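Local coordinates for protein phytanoyl-CoA dioxygenase (Streptomyces malaysiense, PDB 6ZYL) that catalyses the beta-hydroxylation of thioholgamide as a non-heme monooxygenase, probably using iron and 2-oxoglutarate, at residues A[56-59]-A[60-63]; A[85-88]-A[89-93]; A[161-164]-A[165-168]. All coordinates share one frame; numbering follows the deposited sequence.

In the fold
From the N terminus, the chain first meets contact 1, two turns of helix 46-66 on the outside of the major sheet. Contact 2 follows at the end of helix 84-90, where the chain turns into helix 93-103. Contact 3 comes last, where strand 160-162 of the smaller four-stranded sheet runs out into a loop. Each is local, so the three lie in series and none encloses or crosses another. Contacts 1 and 2 touch: Trp-85 meets Tyr-59 edge-to-face and lies on Cys-56, joining the two helices over strand 107-117. Contact 3 is on the opposite side of the chain's centre, about 27 Å from contact 2 and 34 Å from contact 1, centre to centre.

Contact 1: residues A[56-59]-A[60-63]; sequences CQTY and LRAV
A chi1 of 152° carries the Tyr-59 ring away from its own backbone N to the buried side of the helix. There the CG1 methyl of Val-63, one turn on, lies 3.7 Å from Tyr-59 CE1. Leu-60 meets the ring from the same side, CD2 standing 3.9 Å from Tyr-59 CE2, and its other methyl, CD1, reaches back to Cys-56 SG at 4.1 Å. The Tyr-59 hydroxyl is fixed elsewhere, by a hydrogen bond to the Ala-74 carbonyl. On the solvent side Arg-61 bends at chi3 (-69°) and folds its guanidinium back over the preceding turn. One face of the group lies above Gln-57 O, with NH1 3.6 Å from that oxygen. Arg-61 NH2 is not bonded directly to Thr-58 OG1; instead it donates at 2.9 Å to a water in the guanidinium plane, and that water also bonds Thr-58 OG1 at 3.0 Å. The threonine hydroxyl has a further partner in the Ala-54 carbonyl. Four successive backbone bonds carry the turn, from Leu-60 N to Cys-56 O through Val-63 N to Tyr-59 O at 3.1 Å. The arrangement is that of an amphipathic alpha-helix: Cys-56 rests on Leu-114, Leu-60 on Leu-114 and Ile-116 of strand 107-117 in the major sheet, and Thr-58 and Arg-61 face outward.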
loop_
_atom_site.group_PDB
_atom_site.type_symbol
_atom_site.label_atom_id
_atom_site.label_comp_id
_atom_site.label_asym_id
_atom_site.label_seq_id
_atom_site.Cartn_x
_atom_site.Cartn_y
_atom_site.Cartn_z
ATOM N N CYS A 56 13.857 0.177 8.015
ATOM C CA CYS A 56 12.557 -0.290 8.391
ATOM C C CYS A 56 12.624 -1.172 9.622
ATOM O O CYS A 56 11.850 -1.059 10.489
ATOM C CB CYS A 56 11.906 -1.014 7.237
ATOM S SG CYS A 56 10.463 -1.937 7.588
ATOM N N GLN A 57 13.591 -2.049 9.648
ATOM C CA GLN A 57 13.807 -2.947 10.764
ATOM C C GLN A 57 14.202 -2.180 12.038
ATOM O O GLN A 57 13.769 -2.485 13.084
ATOM C CB GLN A 57 14.739 -4.084 10.397
ATOM C CG GLN A 57 14.097 -5.065 9.455
ATOM C CD GLN A 57 15.001 -6.176 9.014
ATOM O OE1 GLN A 57 16.149 -5.976 8.765
ATOM N NE2 GLN A 57 14.470 -7.364 8.938
ATOM N N THR A 58 14.997 -1.159 11.882
ATOM C CA THR A 58 15.359 -0.304 12.966
ATOM C C THR A 58 14.102 0.399 13.507
ATOM O O THR A 58 13.902 0.465 14.656
ATOM C CB THR A 58 16.427 0.718 12.552
ATOM O OG1 THR A 58 17.651 0.059 12.324
ATOM C CG2 THR A 58 16.632 1.736 13.617
ATOM N N TYR A 59 13.253 0.866 12.628
ATOM C CA TYR A 59 12.030 1.512 12.999
ATOM C C TYR A 59 11.080 0.570 13.757
ATOM O O TYR A 59 10.531 0.947 14.722
ATOM C CB TYR A 59 11.378 2.079 11.748
ATOM C CG TYR A 59 9.902 2.198 11.788
ATOM C CD1 TYR A 59 9.294 3.314 12.322
ATOM C CD2 TYR A 59 9.114 1.227 11.294
ATOM C CE1 TYR A 59 7.957 3.434 12.366
ATOM C CE2 TYR A 59 7.771 1.342 11.316
ATOM C CZ TYR A 59 7.200 2.446 11.865
ATOM O OH TYR A 59 5.904 2.522 11.899
ATOM N N LEU A 60 10.958 -0.657 13.302
ATOM C CA LEU A 60 10.091 -1.607 13.917
ATOM C C LEU A 60 10.538 -1.913 15.342
ATOM O O LEU A 60 9.743 -2.013 16.197
ATOM C CB LEU A 60 9.990 -2.873 13.095
ATOM C CG LEU A 60 9.188 -2.814 11.805
ATOM C CD1 LEU A 60 9.342 -4.051 10.978
ATOM C CD2 LEU A 60 7.738 -2.492 12.028
ATOM N N ARG A 61 11.832 -2.059 15.546
ATOM C CA ARG A 61 12.367 -2.307 16.865
ATOM C C ARG A 61 12.106 -1.117 17.789
ATOM O O ARG A 61 11.716 -1.288 18.874
ATOM C CB ARG A 61 13.873 -2.602 16.853
ATOM C CG ARG A 61 14.270 -3.933 16.265
ATOM C CD ARG A 61 15.730 -4.264 16.457
ATOM N NE ARG A 61 16.623 -3.430 15.703
ATOM C CZ ARG A 61 16.974 -3.632 14.443
ATOM N NH1 ARG A 61 16.553 -4.666 13.765
ATOM N NH2 ARG A 61 17.783 -2.805 13.885
ATOM N N ALA A 62 12.304 0.075 17.298
ATOM C CA ALA A 62 12.109 1.254 18.074
ATOM C C ALA A 62 10.676 1.453 18.532
ATOM O O ALA A 62 10.457 1.669 19.672
ATOM C CB ALA A 62 12.557 2.452 17.283
ATOM N N VAL A 63 9.710 1.306 17.649
ATOM C CA VAL A 63 8.318 1.481 18.053
ATOM C C VAL A 63 7.875 0.338 18.954
ATOM O O VAL A 63 7.065 0.536 19.867
ATOM C CB VAL A 63 7.401 1.613 16.823
ATOM C CG1 VAL A 63 7.833 2.796 15.966
ATOM C CG2 VAL A 63 7.393 0.327 16.012
HETATM O O HOH W 1 18.402 -2.614 11.072
#

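Contact 2: residues A[85-88]-A[89-93]; sequences WADR and IVHHP
Trp-85 meets Ile-89 at the rim of its indole: the isoleucine methyl CD1 comes near the ring plane, 4.1 Å from Trp-85 CE3. The backbone follows the same pair, Ile-89 N donating to Trp-85 O at 3.3 Å. Ala-86 O accepts from Val-90 N in a nearly linear bond of 3.2 Å, and the valine methyl CG1 leans against the same carbonyl. Asp-87 carries the polar end of the contact. Asp-87 O takes ND1-H of His-91 at 2.8 Å, lying in the imidazole plane at the ring's edge, and only a weak bond from His-91 N. The histidine ring is brought there by a first torsion of -72°, which keeps CG beside its own backbone N and turns the ring back along the helix. Asp-87 OD1 stands 3.3 Å from His-91 CE1, with the carboxylate and ring planes 43° apart, while OD2 forms a salt bridge with Arg-266. Arg-88 gives its carbonyl to a second weak bond from His-91 N and sends its guanidinium to Glu-55 of helix 46-66. Replacing His-91 with an alanine would probably leave the Asp-87 carbonyl without its short side-chain donor. A side chain thus supplies the stronger bond where the helix runs out: ND1-H to Asp-87 O calls for a proton on ND1, and with Arg-266 beside the ring the effect of the Asp-87 carboxylate on its charge is probably offset.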
loop_
_atom_site.group_PDB
_atom_site.type_symbol
_atom_site.label_atom_id
_atom_site.label_comp_id
_atom_site.label_asym_id
_atom_site.label_seq_id
_atom_site.Cartn_x
_atom_site.Cartn_y
_atom_site.Cartn_z
ATOM N N TRP A 85 12.362 6.833 6.607
ATOM C CA TRP A 85 12.547 5.884 5.512
ATOM C C TRP A 85 11.273 5.743 4.689
ATOM O O TRP A 85 11.328 5.648 3.457
ATOM C CB TRP A 85 12.995 4.523 6.053
ATOM C CG TRP A 85 11.954 3.788 6.841
ATOM C CD1 TRP A 85 11.797 3.796 8.195
ATOM C CD2 TRP A 85 10.929 2.930 6.324
ATOM N NE1 TRP A 85 10.737 3.002 8.554
ATOM C CE2 TRP A 85 10.185 2.459 7.424
ATOM C CE3 TRP A 85 10.565 2.518 5.038
ATOM C CZ2 TRP A 85 9.101 1.598 7.279
ATOM C CZ3 TRP A 85 9.486 1.663 4.895
ATOM C CH2 TRP A 85 8.769 1.210 6.011
ATOM N N ALA A 86 10.112 5.734 5.351
ATOM C CA ALA A 86 8.849 5.661 4.624
ATOM C C ALA A 86 8.554 6.975 3.912
ATOM O O ALA A 86 8.097 6.978 2.763
ATOM C CB ALA A 86 7.713 5.300 5.579
ATOM N N ASP A 87 8.807 8.102 4.580
ATOM C CA ASP A 87 8.642 9.397 3.929
ATOM C C ASP A 87 9.468 9.474 2.652
ATOM O O ASP A 87 9.006 10.004 1.634
ATOM C CB ASP A 87 9.037 10.518 4.890
ATOM C CG ASP A 87 9.207 11.855 4.189
ATOM O OD1 ASP A 87 8.190 12.548 3.973
ATOM O OD2 ASP A 87 10.357 12.210 3.853
ATOM N N ARG A 88 10.691 8.940 2.683
ATOM C CA ARG A 88 11.569 9.031 1.522
ATOM C C ARG A 88 11.021 8.231 0.346
ATOM O O ARG A 88 11.062 8.695 -0.799
ATOM C CB ARG A 88 12.971 8.547 1.892
ATOM C CG ARG A 88 14.013 8.733 0.800
ATOM C CD ARG A 88 15.402 8.297 1.273
ATOM N NE ARG A 88 15.479 6.863 1.543
ATOM C CZ ARG A 88 15.600 6.329 2.754
ATOM N NH1 ARG A 88 15.665 7.108 3.828
ATOM N NH2 ARG A 88 15.661 5.012 2.894
ATOM N N ILE A 89 10.492 7.034 0.605
ATOM C CA ILE A 89 10.061 6.169 -0.490
ATOM C C ILE A 89 8.827 6.744 -1.176
ATOM O O ILE A 89 8.751 6.788 -2.408
ATOM C CB ILE A 89 9.813 4.738 0.019
ATOM C CG1 ILE A 89 11.139 4.106 0.454
ATOM C CG2 ILE A 89 9.152 3.900 -1.062
ATOM C CD1 ILE A 89 11.026 2.687 0.967
ATOM N N VAL A 90 7.838 7.189 -0.395
ATOM C CA VAL A 90 6.604 7.666 -1.011
ATOM C C VAL A 90 6.834 8.941 -1.813
ATOM O O VAL A 90 5.986 9.316 -2.632
ATOM C CB VAL A 90 5.492 7.892 0.034
ATOM C CG1 VAL A 90 5.302 6.646 0.892
ATOM C CG2 VAL A 90 5.792 9.111 0.898
ATOM N N HIS A 91 7.956 9.625 -1.601
ATOM C CA HIS A 91 8.312 10.802 -2.383
ATOM C C HIS A 91 9.341 10.502 -3.467
ATOM O O HIS A 91 9.790 11.429 -4.147
ATOM C CB HIS A 91 8.844 11.907 -1.463
ATOM C CG HIS A 91 7.788 12.546 -0.614
ATOM N ND1 HIS A 91 7.407 12.035 0.609
ATOM C CD2 HIS A 91 7.032 13.651 -0.812
ATOM C CE1 HIS A 91 6.461 12.799 1.127
ATOM N NE2 HIS A 91 6.214 13.786 0.285
ATOM N N HIS A 92 9.712 9.241 -3.650
ATOM C CA HIS A 92 10.745 8.898 -4.616
ATOM C C HIS A 92 10.302 9.293 -6.021
ATOM O O HIS A 92 9.201 8.917 -6.448
ATOM C CB HIS A 92 11.044 7.403 -4.558
ATOM C CG HIS A 92 12.309 7.016 -5.253
ATOM N ND1 HIS A 92 12.411 6.951 -6.625
ATOM C CD2 HIS A 92 13.528 6.685 -4.766
ATOM C CE1 HIS A 92 13.639 6.593 -6.955
ATOM N NE2 HIS A 92 14.336 6.426 -5.845
ATOM N N PRO A 93 11.126 10.029 -6.773
ATOM C CA PRO A 93 10.670 10.514 -8.088
ATOM C C PRO A 93 10.303 9.408 -9.060
ATOM O O PRO A 93 9.386 9.592 -9.871
ATOM C CB PRO A 93 11.865 11.333 -8.602
ATOM C CG PRO A 93 12.661 11.685 -7.374
ATOM C CD PRO A 93 12.470 10.528 -6.426
#

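Contact 3: residues A[161-164]-A[165-168]; sequences RYAR and GSHL
Ala-163 to Ser-166 form a type II beta turn, closed by Ser-166 N donating to Ala-163 O at 3.0 Å, and a type I turn from Gly-165 to Leu-168 follows, overlapping it. Ser-166 reinforces the first turn with its side chain. A first torsion of 58° puts OG between the backbone N and the carbonyl carbon, pointing back across the turn, and from there the hydroxyl donates to Ala-163 O at 2.5 Å, in the carbonyl plane on a lone pair, though the exact length of so short a bond is uncertain. Ala-163 O is therefore gripped twice by one residue, the backbone N-H approaching 33° out of that plane. The Ala-163 methyl covers the hydroxyl, its CB 3.6 Å from Ser-166 OG. Because OG also bonds Ala-217 N, the serine ties the turn to the start of strand 217-220, the neighbour of strand 160-162 in the four-stranded antiparallel sheet. The turn leads out of strand 160-162 in what is, as in the phytanoyl-CoA dioxygenase family, probably a double-stranded beta-helix. Gly-165 holds the third place of the type II turn with a phi of 75°, a conformation that favours glycine, and a side chain there would run into Arg-164 O. Arg-164 lays CB and CG against the next peptide, CB 3.4 Å from Gly-165 N, before its chain bends away at chi3 toward a long, weak ion pair with Asp-35. In the second turn His-167 NE2 is hydrogen-bonded to the Arg-33 carbonyl, next to the same part of the chain that Arg-164 approaches.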
loop_
_atom_site.group_PDB
_atom_site.type_symbol
_atom_site.label_atom_id
_atom_site.label_comp_id
_atom_site.label_asym_id
_atom_site.label_seq_id
_atom_site.Cartn_x
_atom_site.Cartn_y
_atom_site.Cartn_z
ATOM N N ARG A 161 -0.289 -12.997 -5.622
ATOM C CA ARG A 161 -0.744 -13.398 -6.947
ATOM C C ARG A 161 -1.839 -12.447 -7.409
ATOM O O ARG A 161 -2.700 -12.055 -6.618
ATOM C CB ARG A 161 -1.312 -14.820 -6.961
ATOM C CG ARG A 161 -0.500 -15.882 -6.266
ATOM C CD ARG A 161 -0.990 -17.270 -6.682
ATOM N NE ARG A 161 -2.211 -17.681 -5.987
ATOM C CZ ARG A 161 -2.272 -17.974 -4.690
ATOM N NH1 ARG A 161 -1.183 -17.891 -3.938
ATOM N NH2 ARG A 161 -3.422 -18.345 -4.144
ATOM N N TYR A 162 -1.832 -12.106 -8.695
ATOM C CA TYR A 162 -2.859 -11.253 -9.274
ATOM C C TYR A 162 -3.808 -12.069 -10.145
ATOM O O TYR A 162 -3.417 -13.074 -10.744
ATOM C CB TYR A 162 -2.254 -10.143 -10.138
ATOM C CG TYR A 162 -1.546 -9.035 -9.400
ATOM C CD1 TYR A 162 -1.953 -8.628 -8.136
ATOM C CD2 TYR A 162 -0.472 -8.382 -9.984
ATOM C CE1 TYR A 162 -1.298 -7.603 -7.474
ATOM C CE2 TYR A 162 0.182 -7.363 -9.337
ATOM C CZ TYR A 162 -0.229 -6.975 -8.086
ATOM O OH TYR A 162 0.445 -5.957 -7.455
ATOM N N ALA A 163 -5.058 -11.611 -10.230
ATOM C CA ALA A 163 -6.053 -12.147 -11.160
ATOM C C ALA A 163 -6.239 -11.108 -12.263
ATOM O O ALA A 163 -6.935 -10.106 -12.075
ATOM C CB ALA A 163 -7.367 -12.455 -10.448
ATOM N N ARG A 164 -5.605 -11.344 -13.410
ATOM C CA ARG A 164 -5.640 -10.387 -14.510
ATOM C C ARG A 164 -7.073 -10.033 -14.884
ATOM O O ARG A 164 -7.931 -10.910 -15.020
ATOM C CB ARG A 164 -4.902 -10.971 -15.716
ATOM C CG ARG A 164 -4.569 -9.978 -16.815
ATOM C CD ARG A 164 -3.827 -10.670 -17.961
ATOM N NE ARG A 164 -2.374 -10.600 -17.806
ATOM C CZ ARG A 164 -1.592 -11.642 -17.537
ATOM N NH1 ARG A 164 -2.109 -12.856 -17.396
ATOM N NH2 ARG A 164 -0.282 -11.470 -17.415
ATOM N N GLY A 165 -7.328 -8.737 -15.036
ATOM C CA GLY A 165 -8.630 -8.253 -15.441
ATOM C C GLY A 165 -9.706 -8.291 -14.380
ATOM O O GLY A 165 -10.838 -7.881 -14.661
ATOM N N SER A 166 -9.395 -8.747 -13.169
ATOM C CA SER A 166 -10.398 -8.883 -12.117
ATOM C C SER A 166 -10.887 -7.548 -11.574
ATOM O O SER A 166 -11.740 -7.545 -10.678
ATOM C CB SER A 166 -9.824 -9.715 -10.970
ATOM O OG SER A 166 -8.641 -9.121 -10.457
ATOM N N HIS A 167 -10.393 -6.427 -12.094
ATOM C CA HIS A 167 -10.678 -5.111 -11.541
ATOM C C HIS A 167 -11.768 -4.354 -12.287
ATOM O O HIS A 167 -12.175 -3.281 -11.830
ATOM C CB HIS A 167 -9.406 -4.256 -11.563
ATOM C CG HIS A 167 -8.953 -3.903 -12.948
ATOM N ND1 HIS A 167 -8.629 -4.857 -13.889
ATOM C CD2 HIS A 167 -8.782 -2.704 -13.555
ATOM C CE1 HIS A 167 -8.276 -4.261 -15.015
ATOM N NE2 HIS A 167 -8.357 -2.955 -14.837
ATOM N N LEU A 168 -12.244 -4.875 -13.417
ATOM C CA LEU A 168 -12.998 -4.050 -14.352
ATOM C C LEU A 168 -14.396 -3.703 -13.858
ATOM O O LEU A 168 -15.013 -2.781 -14.401
ATOM C CB LEU A 168 -13.075 -4.759 -15.704
ATOM C CG LEU A 168 -11.708 -4.908 -16.379
ATOM C CD1 LEU A 168 -11.708 -5.995 -17.438
ATOM C CD2 LEU A 168 -11.270 -3.572 -16.979
#